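Local coordinates for protein glycerol-3-phosphate dehydrogenase [NAD(+)] (Dunaliella salina, PDB 6IUY) that probably interconverts dihydroxyacetone phosphate and sn-glycerol 3-phosphate with NAD(H), and with its added phosphatase domain converts dihydroxyacetone phosphate directly to glycerol, at residues A[464-469]-A[585-590]. Sequence-based numbering, arbitrary orientation.
With 13P (1,3-dihydroxyacetonephosphate), chain D.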
ATOM      1  N   LYS A 464      -8.579  -2.889  10.870  1.00 34.43           N
ATOM      2  CA  LYS A 464      -8.041  -4.158  10.409  1.00 35.92           C
ATOM      3  C   LYS A 464      -8.485  -5.347  11.270  1.00 38.86           C
ATOM      4  O   LYS A 464      -8.445  -6.495  10.808  1.00 33.19           O
ATOM      5  CB  LYS A 464      -6.515  -4.068  10.343  1.00 38.40           C
ATOM      6  CG  LYS A 464      -5.761  -5.072  11.157  1.00 44.53           C
ATOM      7  CD  LYS A 464      -5.792  -4.778  12.616  1.00 39.52           C
ATOM      8  CE  LYS A 464      -4.758  -5.641  13.290  1.00 41.97           C
ATOM      9  NZ  LYS A 464      -4.982  -5.885  14.732  1.00 37.65           N
ATOM     10  N   ASN A 465      -8.921  -5.078  12.504  1.00 35.27           N
ATOM     11  CA  ASN A 465      -9.411  -6.139  13.384  1.00 37.27           C
ATOM     12  C   ASN A 465     -10.778  -6.597  12.948  1.00 32.43           C
ATOM     13  O   ASN A 465     -11.172  -7.714  13.235  1.00 34.80           O
ATOM     14  CB  ASN A 465      -9.478  -5.689  14.859  1.00 36.13           C
ATOM     15  CG  ASN A 465      -8.134  -5.758  15.548  1.00 37.86           C
ATOM     16  OD1 ASN A 465      -7.313  -6.620  15.240  1.00 34.20           O
ATOM     17  ND2 ASN A 465      -7.892  -4.835  16.480  1.00 37.89           N
ATOM     18  N   ILE A 466     -11.529  -5.730  12.283  1.00 29.71           N
ATOM     19  CA  ILE A 466     -12.772  -6.194  11.663  1.00 36.28           C
ATOM     20  C   ILE A 466     -12.442  -7.219  10.564  1.00 38.16           C
ATOM     21  O   ILE A 466     -13.001  -8.310  10.544  1.00 39.77           O
ATOM     22  CB  ILE A 466     -13.592  -5.053  11.011  1.00 39.52           C
ATOM     23  CG1 ILE A 466     -14.009  -3.998  12.034  1.00 37.34           C
ATOM     24  CG2 ILE A 466     -14.823  -5.633  10.266  1.00 35.02           C
ATOM     25  CD1 ILE A 466     -14.774  -2.825  11.395  1.00 35.58           C
ATOM     26  N   VAL A 467     -11.534  -6.861   9.649  1.00 34.75           N
ATOM     27  CA  VAL A 467     -11.144  -7.771   8.558  1.00 39.46           C
ATOM     28  C   VAL A 467     -10.588  -9.079   9.107  1.00 40.10           C
ATOM     29  O   VAL A 467     -10.795 -10.132   8.512  1.00 39.48           O
ATOM     30  CB  VAL A 467     -10.070  -7.142   7.601  1.00 37.04           C
ATOM     31  CG1 VAL A 467      -9.778  -8.071   6.445  1.00 35.65           C
ATOM     32  CG2 VAL A 467     -10.533  -5.793   7.073  1.00 36.33           C
ATOM     33  N   ALA A 468      -9.881  -9.028  10.242  1.00 36.95           N
ATOM     34  CA  ALA A 468      -9.308 -10.249  10.814  1.00 36.06           C
ATOM     35  C   ALA A 468     -10.411 -11.182  11.317  1.00 38.95           C
ATOM     36  O   ALA A 468     -10.242 -12.410  11.291  1.00 36.70           O
ATOM     37  CB  ALA A 468      -8.320  -9.929  11.949  1.00 35.57           C
ATOM     38  N   VAL A 469     -11.528 -10.616  11.780  1.00 35.42           N
ATOM     39  CA  VAL A 469     -12.695 -11.437  12.128  1.00 33.62           C
ATOM     40  C   VAL A 469     -13.219 -12.114  10.865  1.00 34.56           C
ATOM     41  O   VAL A 469     -13.435 -13.328  10.842  1.00 33.65           O
ATOM     42  CB  VAL A 469     -13.820 -10.604  12.803  1.00 34.23           C
ATOM     43  CG1 VAL A 469     -15.129 -11.419  12.926  1.00 34.18           C
ATOM     44  CG2 VAL A 469     -13.367 -10.173  14.201  1.00 38.48           C
ATOM     45  N   PRO A 585     -19.706  -3.140   1.802  1.00 52.64           N
ATOM     46  CA  PRO A 585     -20.408  -4.427   1.847  1.00 49.70           C
ATOM     47  C   PRO A 585     -19.707  -5.455   2.740  1.00 45.20           C
ATOM     48  O   PRO A 585     -20.408  -6.164   3.437  1.00 43.80           O
ATOM     49  CB  PRO A 585     -20.423  -4.876   0.376  1.00 48.27           C
ATOM     50  CG  PRO A 585     -19.300  -4.121  -0.267  1.00 50.62           C
ATOM     51  CD  PRO A 585     -19.257  -2.794   0.444  1.00 50.92           C
ATOM     52  N   LEU A 586     -18.377  -5.540   2.745  1.00 41.90           N
ATOM     53  CA  LEU A 586     -17.763  -6.598   3.541  1.00 41.09           C
ATOM     54  C   LEU A 586     -17.909  -6.299   5.031  1.00 43.05           C
ATOM     55  O   LEU A 586     -18.238  -7.199   5.805  1.00 43.62           O
ATOM     56  CB  LEU A 586     -16.288  -6.798   3.180  1.00 40.87           C
ATOM     57  CG  LEU A 586     -15.539  -7.862   4.011  1.00 38.51           C
ATOM     58  CD1 LEU A 586     -16.083  -9.274   3.782  1.00 39.81           C
ATOM     59  CD2 LEU A 586     -14.058  -7.824   3.711  1.00 40.59           C
ATOM     60  N   PHE A 587     -17.662  -5.048   5.433  1.00 42.38           N
ATOM     61  CA  PHE A 587     -17.853  -4.643   6.828  1.00 43.11           C
ATOM     62  C   PHE A 587     -19.267  -5.012   7.269  1.00 44.49           C
ATOM     63  O   PHE A 587     -19.493  -5.515   8.366  1.00 43.18           O
ATOM     64  CB  PHE A 587     -17.635  -3.136   7.017  1.00 37.49           C
ATOM     65  CG  PHE A 587     -16.196  -2.710   6.965  1.00 41.82           C
ATOM     66  CD1 PHE A 587     -15.183  -3.635   6.820  1.00 38.44           C
ATOM     67  CD2 PHE A 587     -15.862  -1.373   7.075  1.00 37.53           C
ATOM     68  CE1 PHE A 587     -13.854  -3.222   6.788  1.00 41.96           C
ATOM     69  CE2 PHE A 587     -14.545  -0.961   7.039  1.00 39.43           C
ATOM     70  CZ  PHE A 587     -13.538  -1.881   6.896  1.00 38.54           C
ATOM     71  N   THR A 588     -20.225  -4.775   6.390  1.00 43.55           N
ATOM     72  CA  THR A 588     -21.613  -4.984   6.737  1.00 43.81           C
ATOM     73  C   THR A 588     -21.978  -6.456   6.829  1.00 46.76           C
ATOM     74  O   THR A 588     -22.701  -6.856   7.754  1.00 41.00           O
ATOM     75  CB  THR A 588     -22.545  -4.301   5.733  1.00 45.05           C
ATOM     76  OG1 THR A 588     -22.451  -2.886   5.897  1.00 46.40           O
ATOM     77  CG2 THR A 588     -24.002  -4.730   5.970  1.00 45.65           C
ATOM     78  N   THR A 589     -21.499  -7.282   5.897  1.00 47.75           N
ATOM     79  CA  THR A 589     -21.904  -8.682   5.990  1.00 48.54           C
ATOM     80  C   THR A 589     -21.163  -9.378   7.130  1.00 43.18           C
ATOM     81  O   THR A 589     -21.697 -10.308   7.721  1.00 49.45           O
ATOM     82  CB  THR A 589     -21.729  -9.466   4.661  1.00 48.44           C
ATOM     83  OG1 THR A 589     -20.604 -10.343   4.733  1.00 51.17           O
ATOM     84  CG2 THR A 589     -21.602  -8.553   3.478  1.00 44.41           C
ATOM     85  N   ILE A 590     -19.969  -8.912   7.488  1.00 43.24           N
ATOM     86  CA  ILE A 590     -19.305  -9.436   8.691  1.00 40.46           C
ATOM     87  C   ILE A 590     -20.124  -9.183   9.971  1.00 41.14           C
ATOM     88  O   ILE A 590     -20.209 -10.055  10.842  1.00 38.40           O
ATOM     89  CB  ILE A 590     -17.903  -8.824   8.878  1.00 40.03           C
ATOM     90  CG1 ILE A 590     -16.942  -9.327   7.799  1.00 39.73           C
ATOM     91  CG2 ILE A 590     -17.376  -9.141  10.269  1.00 37.93           C
ATOM     92  CD1 ILE A 590     -15.562  -8.663   7.833  1.00 32.85           C
TER
HETATM   93  P   13P D 702      -5.425  -9.546  17.595  0.61 45.18           P
HETATM   94  O1P 13P D 702      -4.754  -8.738  16.510  0.86 48.23           O
HETATM   95  O2P 13P D 702      -4.374 -10.463  18.151  0.88 38.29           O
HETATM   96  O3P 13P D 702      -6.553 -10.315  16.960  0.33 40.72           O
HETATM   97  O1  13P D 702      -6.044  -8.713  18.809  0.26 42.05           O
HETATM   98  C1  13P D 702      -6.162  -7.309  18.792  1.00 39.52           C
HETATM   99  C2  13P D 702      -4.823  -6.794  18.381  1.00 40.87           C
HETATM  100  O2  13P D 702      -3.824  -7.412  18.685  0.10 41.08           O
HETATM  101  C3  13P D 702      -4.698  -5.524  17.587  1.00 45.16           C
HETATM  102  O3  13P D 702      -3.669  -5.701  16.625  0.26 40.68           O
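Ile466 meets both Phe587 and Ile590 through one methyl, and this is the close part of the contact. With chi1 at -61°, its CG1 stands beside the backbone N and CG2 lies anti to it, which puts CG2 4.0 Å from Phe587 CD1, the two side chains crossing at about a right angle. The same CG2 is 4.0 Å from Ile590 CD1, whose extended chain (chi2 174°) also carries that methyl to 3.7 Å from Ile466 O. Contacts at the margins are looser: Val467 CG2 comes to the ring edge, 4.2 Å from Phe587 CE1, and Val469 CG1 stands 4.2 Å from Ile590 CG2. All five touching residues are buried, and Val571 of helix 564-577 touches both Ile466 and Phe587. Two helices of the all-helical C-terminal part of the dehydrogenase, 454-477 and 585-594, meet here; the axes of segments 464-469 and 585-590 come within 10.0 Å at 60°. Glu494 accepts the backbone N-H groups of Leu586 and Phe587. The other face of 464-469 is polar and lines the substrate pocket: Lys464 and Asn465 sit beside dihydroxyacetone phosphate, with Asn465 ND2 3.4 Å from its C3. An alanine in place of Asn465 would remove this amide and is likely to open a gap beside the ligand, leaving that end freer to shift. Lys380 NZ and the backbone N atoms of Arg528 and Asn529 also hydrogen-bond the ligand.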